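Local coordinates for protein SnoK (PDB 5EPA) that catalyses formation of a carbocycle during nogalamycin biosynthesis as a non-heme iron enzyme dependent on 2-oxoglutarate, at residues Pro111-Ser116 with Val239-Asp244; Ala245-Gly250 with Ser257-Gly262; Thr20-Leu25 with Ser101-Arg106. All blocks are in the same frame, centred on the assembly; numbering follows the deposited sequence.

Contact 1: residues Pro111-Ser116 with Val239-Asp244; sequences PLRVYS and VYMDAD
A classic beta bulge interrupts the antiparallel pairing of Pro111-Ser116 with Val239-Asp244 in the seven-stranded sheet of this cupin-type, double-stranded beta-helix fold, where Tyr115 and Ser116 both face Val239. Tyr115 N donates to Val239 O (2.9 Å) and Val239 N donates to Ser116 O; the helix-like psi of Tyr115 (-50°) accommodates the extra residue. Beyond the bulge the pairing alternates: Val114 and Tyr240 form a non-hydrogen-bonded pair, whereas Arg113 and Met241 exchange two backbone bonds, Arg113 N to Met241 O being 2.8 Å. On the face carrying Arg113 and Met241, Met241 CG lies between the backbone N and the carbonyl carbon (chi1 66°), and the chain then runs extended, with SD 3.6 Å from Tyr115 CB. SD also lies obliquely beside the Tyr115 ring, a Met-aromatic contact, while the terminal CE rests on Arg113 CB. The side chains of Val239, about 6 Å from the bound 2-oxoglutarate, and Tyr115 lie side by side, CG1 of Val239 touching CB and CD2 of Tyr115. On the other face, Val114 and Tyr240 point the same way, CG2 of Val114 meeting CE1 of Tyr240 at 3.9 Å. The Leu112 side chain crosses that of Tyr240 at about a right angle, CD1 touching CB. Arg113 reaches past the end of the ladder: NE donates to Ala243 O (2.9 Å) in the guanidinium plane, and a water links NH2 to the same oxygen. With NH1 bonded to Phe270 O, the group is held against rotation. Strand 148-153 flanks strand 233-242 on its far side, and helix 98-108 packs on Leu112 and Tyr240, whose hydroxyl bonds to Val95 O just ahead of that helix.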
loop_
_atom_site.group_PDB
_atom_site.type_symbol
_atom_site.label_atom_id
_atom_site.label_comp_id
_atom_site.label_asym_id
_atom_site.label_seq_id
_atom_site.Cartn_x
_atom_site.Cartn_y
_atom_site.Cartn_z
ATOM N N PRO A 111 12.642 8.406 -9.820
ATOM C CA PRO A 111 12.005 9.468 -9.047
ATOM C C PRO A 111 10.534 9.164 -8.748
ATOM O O PRO A 111 9.833 8.599 -9.585
ATOM C CB PRO A 111 12.146 10.719 -9.939
ATOM C CG PRO A 111 13.222 10.374 -10.926
ATOM C CD PRO A 111 13.065 8.880 -11.146
ATOM N N LEU A 112 10.108 9.544 -7.551
ATOM C CA LEU A 112 8.780 9.275 -7.081
ATOM C C LEU A 112 8.059 10.511 -6.593
ATOM O O LEU A 112 8.682 11.511 -6.229
ATOM C CB LEU A 112 8.832 8.314 -5.926
ATOM C CG LEU A 112 9.473 6.947 -6.165
ATOM C CD1 LEU A 112 9.676 6.259 -4.834
ATOM C CD2 LEU A 112 8.642 6.074 -7.091
ATOM N N ARG A 113 6.734 10.400 -6.572
ATOM C CA ARG A 113 5.872 11.356 -5.892
ATOM C C ARG A 113 4.940 10.585 -4.984
ATOM O O ARG A 113 4.624 9.447 -5.245
ATOM C CB ARG A 113 4.991 12.138 -6.875
ATOM C CG ARG A 113 5.669 13.215 -7.695
ATOM C CD ARG A 113 4.711 13.761 -8.738
ATOM N NE ARG A 113 5.385 14.730 -9.585
ATOM C CZ ARG A 113 5.623 15.998 -9.242
ATOM N NH1 ARG A 113 5.264 16.467 -8.033
ATOM N NH2 ARG A 113 6.249 16.807 -10.097
ATOM N N VAL A 114 4.436 11.260 -3.954
ATOM C CA VAL A 114 3.325 10.693 -3.167
ATOM C C VAL A 114 2.009 10.798 -3.957
ATOM O O VAL A 114 1.614 11.887 -4.357
ATOM C CB VAL A 114 3.149 11.418 -1.840
ATOM C CG1 VAL A 114 2.010 10.799 -1.049
ATOM C CG2 VAL A 114 4.423 11.343 -1.025
ATOM N N TYR A 115 1.381 9.655 -4.221
ATOM C CA TYR A 115 0.091 9.599 -4.888
ATOM C C TYR A 115 -1.014 9.774 -3.870
ATOM O O TYR A 115 -1.936 10.557 -4.074
ATOM C CB TYR A 115 -0.161 8.280 -5.669
ATOM C CG TYR A 115 -1.629 8.121 -6.018
ATOM C CD1 TYR A 115 -2.243 8.985 -6.877
ATOM C CD2 TYR A 115 -2.414 7.178 -5.411
ATOM C CE1 TYR A 115 -3.596 8.901 -7.172
ATOM C CE2 TYR A 115 -3.773 7.068 -5.713
ATOM C CZ TYR A 115 -4.355 7.972 -6.592
ATOM O OH TYR A 115 -5.717 7.897 -6.863
ATOM N N SER A 116 -0.939 9.011 -2.796
ATOM C CA SER A 116 -1.990 9.000 -1.787
ATOM C C SER A 116 -1.517 8.190 -0.604
ATOM O O SER A 116 -0.437 7.569 -0.632
ATOM C CB SER A 116 -3.273 8.366 -2.325
ATOM O OG SER A 116 -4.358 8.608 -1.461
ATOM N N VAL A 239 1.155 5.174 -1.224
ATOM C CA VAL A 239 1.468 4.837 -2.619
ATOM C C VAL A 239 2.392 5.887 -3.162
ATOM O O VAL A 239 2.048 7.074 -3.186
ATOM C CB VAL A 239 0.217 4.758 -3.475
ATOM C CG1 VAL A 239 0.575 4.502 -4.905
ATOM C CG2 VAL A 239 -0.708 3.666 -2.969
ATOM N N TYR A 240 3.599 5.471 -3.512
ATOM C CA TYR A 240 4.593 6.327 -4.151
ATOM C C TYR A 240 4.580 6.021 -5.653
ATOM O O TYR A 240 4.934 4.917 -6.068
ATOM C CB TYR A 240 5.979 6.074 -3.577
ATOM C CG TYR A 240 6.157 6.424 -2.108
ATOM C CD1 TYR A 240 6.305 7.740 -1.709
ATOM C CD2 TYR A 240 6.202 5.460 -1.157
ATOM C CE1 TYR A 240 6.463 8.070 -0.393
ATOM C CE2 TYR A 240 6.365 5.766 0.186
ATOM C CZ TYR A 240 6.493 7.070 0.572
ATOM O OH TYR A 240 6.671 7.402 1.909
ATOM N N MET A 241 4.130 6.988 -6.448
ATOM C CA MET A 241 3.983 6.788 -7.856
ATOM C C MET A 241 5.182 7.318 -8.602
ATOM O O MET A 241 5.933 8.143 -8.101
ATOM C CB MET A 241 2.711 7.450 -8.351
ATOM C CG MET A 241 2.691 8.985 -8.258
ATOM S SD MET A 241 1.116 9.682 -8.744
ATOM C CE MET A 241 1.395 11.382 -8.209
ATOM N N ASP A 242 5.348 6.857 -9.819
ATOM C CA ASP A 242 6.315 7.425 -10.733
ATOM C C ASP A 242 6.109 8.948 -10.800
ATOM O O ASP A 242 4.965 9.437 -10.873
ATOM C CB ASP A 242 6.124 6.818 -12.116
ATOM C CG ASP A 242 6.349 5.285 -12.127
ATOM O OD1 ASP A 242 7.517 4.867 -12.318
ATOM O OD2 ASP A 242 5.388 4.482 -11.977
ATOM N N ALA A 243 7.205 9.699 -10.783
ATOM C CA ALA A 243 7.129 11.161 -10.692
ATOM C C ALA A 243 6.476 11.860 -11.890
ATOM O O ALA A 243 6.127 13.044 -11.812
ATOM C CB ALA A 243 8.500 11.734 -10.439
ATOM N N ASP A 244 6.338 11.148 -12.999
ATOM C CA ASP A 244 5.722 11.694 -14.220
ATOM C C ASP A 244 4.393 10.992 -14.510
ATOM O O ASP A 244 3.873 11.070 -15.615
ATOM C CB ASP A 244 6.674 11.558 -15.426
ATOM C CG ASP A 244 6.999 10.082 -15.778
ATOM O OD1 ASP A 244 6.554 9.126 -15.096
ATOM O OD2 ASP A 244 7.703 9.849 -16.787
HETATM O O HOH W 1 7.698 15.507 -12.054
#

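Contact 2: residues Ala245-Gly250 with Ser257-Gly262; sequences ATYRPG and SRLSPG
Tyr247 and Gly262 are joined by the one hydrogen bond between Ala245-Gly250 and Ser257-Gly262, which meet where a surface loop doubles back on itself. Gly262 N donates to Tyr247 O at 2.9 Å and nearly straight, with an N-H...O angle of 172°. Gly262 has a positive phi of 87°, at which a side chain would be jammed against the preceding carbonyl oxygen, so glycine suits this turning point. The remaining contacts are van der Waals packing, mostly around the Tyr247 ring. CG stands anti to the backbone N (chi1 168°), and one side of the ring comes up against the returning chain: CD2 is 3.5 Å from Ser260 O, which lies at the ring edge near its plane, and 4.0 Å from Leu259 CB. CE2 meets CD of Pro261 at 4.2 Å, while Leu259 CD1 comes up to Tyr247 CB. From within its own segment, Pro249 N lies over one face of the ring, 3.7 Å above the plane and offset toward the rim. Two smaller touches flank this packing: Thr246 CG2 lies 3.5 Å from Gly262 O, and the rings of Pro249 and Pro261 cross at about a right angle, CG to CG. An alanine in place of Tyr247 would probably open a gap beside Leu259, Ser260 and Pro261 and leave Asp253 without the phenol that hydrogen-bonds to it. Asp253 OD2 also accepts from Gly250 N, so one carboxylate oxygen holds both the Tyr247 hydroxyl and the backbone of 245-250. Far from the iron centre, Thr246 and Tyr247 lie in a short, weakly bonded strand antiparallel to strand 141-142, and the returning chain continues beside it, Asp263 bonding to Tyr247 and Leu265 to Ala245 through the backbone.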
loop_
_atom_site.group_PDB
_atom_site.type_symbol
_atom_site.label_atom_id
_atom_site.label_comp_id
_atom_site.label_asym_id
_atom_site.label_seq_id
_atom_site.Cartn_x
_atom_site.Cartn_y
_atom_site.Cartn_z
ATOM N N ALA A 245 3.803 10.362 -13.508
ATOM C CA ALA A 245 2.474 9.753 -13.654
ATOM C C ALA A 245 1.383 10.720 -14.063
ATOM O O ALA A 245 1.381 11.878 -13.646
ATOM C CB ALA A 245 2.059 9.100 -12.372
ATOM N N THR A 246 0.477 10.244 -14.917
ATOM C CA THR A 246 -0.641 11.033 -15.406
ATOM C C THR A 246 -1.967 10.380 -15.082
ATOM O O THR A 246 -2.011 9.174 -14.741
ATOM C CB THR A 246 -0.579 11.251 -16.916
ATOM O OG1 THR A 246 -0.646 10.004 -17.593
ATOM C CG2 THR A 246 0.698 12.005 -17.324
ATOM N N TYR A 247 -3.053 11.165 -15.195
ATOM C CA TYR A 247 -4.397 10.733 -14.768
ATOM C C TYR A 247 -5.114 9.875 -15.835
ATOM O O TYR A 247 -5.096 10.162 -17.028
ATOM C CB TYR A 247 -5.273 11.921 -14.405
ATOM C CG TYR A 247 -6.721 11.590 -14.242
ATOM C CD1 TYR A 247 -7.133 10.560 -13.413
ATOM C CD2 TYR A 247 -7.681 12.275 -14.946
ATOM C CE1 TYR A 247 -8.469 10.225 -13.296
ATOM C CE2 TYR A 247 -9.018 11.969 -14.829
ATOM C CZ TYR A 247 -9.401 10.929 -14.015
ATOM O OH TYR A 247 -10.737 10.662 -13.900
ATOM N N ARG A 248 -5.633 8.750 -15.371
ATOM C CA ARG A 248 -6.384 7.827 -16.232
ATOM C C ARG A 248 -7.681 7.442 -15.556
ATOM O O ARG A 248 -7.624 6.843 -14.468
ATOM C CB ARG A 248 -5.569 6.539 -16.482
ATOM C CG ARG A 248 -6.234 5.628 -17.478
ATOM C CD ARG A 248 -5.568 4.267 -17.529
ATOM N NE ARG A 248 -6.177 3.455 -18.577
ATOM C CZ ARG A 248 -5.675 2.309 -19.034
ATOM N NH1 ARG A 248 -4.583 1.757 -18.486
ATOM N NH2 ARG A 248 -6.309 1.693 -20.033
ATOM N N PRO A 249 -8.819 7.761 -16.178
ATOM C CA PRO A 249 -10.087 7.554 -15.510
ATOM C C PRO A 249 -10.323 6.109 -15.159
ATOM O O PRO A 249 -9.957 5.200 -15.913
ATOM C CB PRO A 249 -11.110 7.978 -16.539
ATOM C CG PRO A 249 -10.412 9.003 -17.320
ATOM C CD PRO A 249 -8.988 8.527 -17.408
ATOM N N GLY A 250 -10.861 5.912 -13.974
ATOM C CA GLY A 250 -11.067 4.568 -13.488
ATOM C C GLY A 250 -11.804 4.548 -12.200
ATOM O O GLY A 250 -12.242 5.590 -11.700
ATOM N N SER A 257 -11.602 14.797 -9.677
ATOM C CA SER A 257 -12.521 15.495 -10.568
ATOM C C SER A 257 -11.949 16.755 -11.211
ATOM O O SER A 257 -12.367 17.137 -12.300
ATOM C CB SER A 257 -13.793 15.887 -9.816
ATOM O OG SER A 257 -13.464 16.700 -8.701
ATOM N N ARG A 258 -11.010 17.408 -10.545
ATOM C CA ARG A 258 -10.437 18.666 -11.087
ATOM C C ARG A 258 -9.505 18.390 -12.267
ATOM O O ARG A 258 -9.148 19.290 -12.987
ATOM C CB ARG A 258 -9.722 19.488 -9.987
ATOM C CG ARG A 258 -8.474 18.795 -9.430
ATOM C CD ARG A 258 -8.100 19.178 -7.996
ATOM N NE ARG A 258 -6.897 18.457 -7.517
ATOM C CZ ARG A 258 -6.869 17.178 -7.123
ATOM N NH1 ARG A 258 -7.981 16.437 -7.144
ATOM N NH2 ARG A 258 -5.729 16.624 -6.708
ATOM N N LEU A 259 -9.124 17.131 -12.481
ATOM C CA LEU A 259 -8.170 16.800 -13.556
ATOM C C LEU A 259 -8.840 16.301 -14.840
ATOM O O LEU A 259 -9.935 15.750 -14.811
ATOM C CB LEU A 259 -7.178 15.734 -13.100
ATOM C CG LEU A 259 -6.348 16.002 -11.863
ATOM C CD1 LEU A 259 -5.487 14.774 -11.632
ATOM C CD2 LEU A 259 -5.478 17.227 -12.004
ATOM N N SER A 260 -8.152 16.497 -15.953
ATOM C CA SER A 260 -8.545 15.916 -17.232
ATOM C C SER A 260 -7.647 14.725 -17.562
ATOM O O SER A 260 -6.478 14.694 -17.173
ATOM C CB SER A 260 -8.410 16.953 -18.355
ATOM O OG SER A 260 -9.263 18.041 -18.158
ATOM N N PRO A 261 -8.172 13.751 -18.312
ATOM C CA PRO A 261 -7.349 12.605 -18.712
ATOM C C PRO A 261 -6.011 12.996 -19.319
ATOM O O PRO A 261 -5.964 13.901 -20.168
ATOM C CB PRO A 261 -8.205 11.925 -19.782
ATOM C CG PRO A 261 -9.606 12.243 -19.377
ATOM C CD PRO A 261 -9.583 13.583 -18.705
ATOM N N GLY A 262 -4.940 12.345 -18.876
ATOM C CA GLY A 262 -3.607 12.646 -19.365
ATOM C C GLY A 262 -2.892 13.764 -18.614
ATOM O O GLY A 262 -1.710 13.987 -18.817
#

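Contact 3: residues Thr20-Leu25 with Ser101-Arg106; sequences TTAENL and SGIALR
Packing of a loop against a helix joins Ala22 and Leu25 to Gly102, Ile103 and Arg106, setting the N-terminal turn that precedes helix 27-36 on helix 98-108. The turn is an ST motif: Thr21 OG1 accepts from Asn24 N (3.0 Å), and Asn24 OD1 in return accepts from Thr21 N. This fold of the chain presents Ala22 to the helix, its CB 3.7 Å from Gly102 C. The approach depends on glycine, because a CB at Gly102 would clash with that of Ala22. Beside it, Ile103 CG1 lies 3.7 Å from Ala22 CA, and Ile103 CG2 meets Leu25 CD2. Glu99 OE1, one turn earlier on the helix, accepts from Ala22 N, while Leu25 also packs on Ile41 of strand 38-41. Arg106 supplies the polar part of the contact. Its chain bends at chi3 (49°), which turns NE off the extended line; NH1 donates to Ala22 O at 2.9 Å, the oxygen lying at the guanidinium edge in its plane, and a second, weak bond runs from NH1 to Leu25 O. Leu25 CD2 sits over the centre of the guanidinium, 4.1 Å above its plane.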
loop_
_atom_site.group_PDB
_atom_site.type_symbol
_atom_site.label_atom_id
_atom_site.label_comp_id
_atom_site.label_asym_id
_atom_site.label_seq_id
_atom_site.Cartn_x
_atom_site.Cartn_y
_atom_site.Cartn_z
ATOM N N THR A 20 16.598 0.538 10.626
ATOM C CA THR A 20 16.961 0.582 9.215
ATOM C C THR A 20 16.640 1.976 8.647
ATOM O O THR A 20 15.540 2.493 8.827
ATOM C CB THR A 20 16.234 -0.467 8.374
ATOM O OG1 THR A 20 16.320 -1.747 9.011
ATOM C CG2 THR A 20 16.866 -0.547 7.006
ATOM N N THR A 21 17.609 2.559 7.961
ATOM C CA THR A 21 17.489 3.897 7.412
ATOM C C THR A 21 17.720 3.816 5.903
ATOM O O THR A 21 18.217 2.805 5.404
ATOM C CB THR A 21 18.568 4.836 7.973
ATOM O OG1 THR A 21 19.864 4.325 7.617
ATOM C CG2 THR A 21 18.474 4.974 9.487
ATOM N N ALA A 22 17.446 4.908 5.199
ATOM C CA ALA A 22 17.749 4.962 3.773
ATOM C C ALA A 22 19.231 4.787 3.493
ATOM O O ALA A 22 19.626 4.237 2.478
ATOM C CB ALA A 22 17.281 6.277 3.182
ATOM N N GLU A 23 20.060 5.284 4.395
ATOM C CA GLU A 23 21.504 5.272 4.214
ATOM C C GLU A 23 22.078 3.866 4.417
ATOM O O GLU A 23 23.015 3.489 3.740
ATOM C CB GLU A 23 22.180 6.264 5.202
ATOM C CG GLU A 23 23.677 6.476 4.993
ATOM C CD GLU A 23 24.581 5.504 5.803
ATOM O OE1 GLU A 23 24.172 4.889 6.824
ATOM O OE2 GLU A 23 25.754 5.325 5.397
ATOM N N ASN A 24 21.574 3.124 5.407
ATOM C CA ASN A 24 22.191 1.825 5.778
ATOM C C ASN A 24 21.469 0.628 5.148
ATOM O O ASN A 24 21.823 -0.510 5.371
ATOM C CB ASN A 24 22.326 1.673 7.322
ATOM C CG ASN A 24 20.995 1.419 8.027
ATOM O OD1 ASN A 24 20.017 0.979 7.434
ATOM N ND2 ASN A 24 20.958 1.695 9.306
ATOM N N LEU A 25 20.410 0.910 4.406
ATOM C CA LEU A 25 19.687 -0.131 3.679
ATOM C C LEU A 25 20.657 -0.967 2.839
ATOM O O LEU A 25 21.463 -0.419 2.083
ATOM C CB LEU A 25 18.644 0.529 2.786
ATOM C CG LEU A 25 17.814 -0.395 1.882
ATOM C CD1 LEU A 25 16.708 -1.094 2.650
ATOM C CD2 LEU A 25 17.212 0.418 0.742
ATOM N N SER A 101 10.506 7.279 2.920
ATOM C CA SER A 101 10.410 7.743 1.544
ATOM C C SER A 101 11.763 7.597 0.882
ATOM O O SER A 101 11.852 7.291 -0.296
ATOM C CB SER A 101 9.879 9.203 1.437
ATOM O OG SER A 101 10.762 10.124 2.015
ATOM N N GLY A 102 12.827 7.793 1.635
ATOM C CA GLY A 102 14.173 7.578 1.082
ATOM C C GLY A 102 14.460 6.105 0.721
ATOM O O GLY A 102 15.132 5.809 -0.269
ATOM N N ILE A 103 13.949 5.187 1.538
ATOM C CA ILE A 103 14.064 3.763 1.241
ATOM C C ILE A 103 13.252 3.441 0.000
ATOM O O ILE A 103 13.714 2.729 -0.861
ATOM C CB ILE A 103 13.603 2.887 2.440
ATOM C CG1 ILE A 103 14.652 2.958 3.556
ATOM C CG2 ILE A 103 13.404 1.435 2.012
ATOM C CD1 ILE A 103 14.132 2.490 4.892
ATOM N N ALA A 104 12.050 3.993 -0.085
ATOM C CA ALA A 104 11.187 3.783 -1.266
ATOM C C ALA A 104 11.877 4.193 -2.549
ATOM O O ALA A 104 11.855 3.478 -3.535
ATOM C CB ALA A 104 9.910 4.587 -1.137
ATOM N N LEU A 105 12.566 5.313 -2.473
ATOM C CA LEU A 105 13.326 5.816 -3.590
ATOM C C LEU A 105 14.451 4.866 -4.016
ATOM O O LEU A 105 14.691 4.646 -5.210
ATOM C CB LEU A 105 13.885 7.206 -3.232
ATOM C CG LEU A 105 14.329 8.125 -4.340
ATOM C CD1 LEU A 105 13.196 8.359 -5.337
ATOM C CD2 LEU A 105 14.775 9.463 -3.749
ATOM N N ARG A 106 15.167 4.328 -3.052
ATOM C CA ARG A 106 16.257 3.392 -3.358
ATOM C C ARG A 106 15.720 2.091 -3.944
ATOM O O ARG A 106 16.286 1.533 -4.863
ATOM C CB ARG A 106 17.121 3.138 -2.119
ATOM C CG ARG A 106 18.044 4.311 -1.817
ATOM C CD ARG A 106 19.217 4.010 -0.892
ATOM N NE ARG A 106 19.951 2.810 -1.302
ATOM C CZ ARG A 106 20.816 2.132 -0.540
ATOM N NH1 ARG A 106 21.081 2.512 0.706
ATOM N NH2 ARG A 106 21.426 1.055 -1.042
#

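How the contacts relate
Along the chain the contacts are in series: contact 3 closes before contact 1 opens, and contact 1 closes before contact 2 opens. Contacts 1 and 3 have centres 16 Å apart and touch directly: helix 98-108, which leads into strand 112-122, lies on the seven-stranded sheet, with Tyr240 against Ser101 and Ala104, and Leu112 against Ala104 and Leu105. Contacts 1 and 2 lie 14 Å apart between centres and adjoin in sequence. Contacts 2 and 3, about 30 Å apart between centres, do not touch. Helix 98-108 thus carries the N-terminal turn onto both strands of buried contact 1, near the 2-oxoglutarate pocket, and the chain leaving strand 233-242 runs on into the surface loop of contact 2.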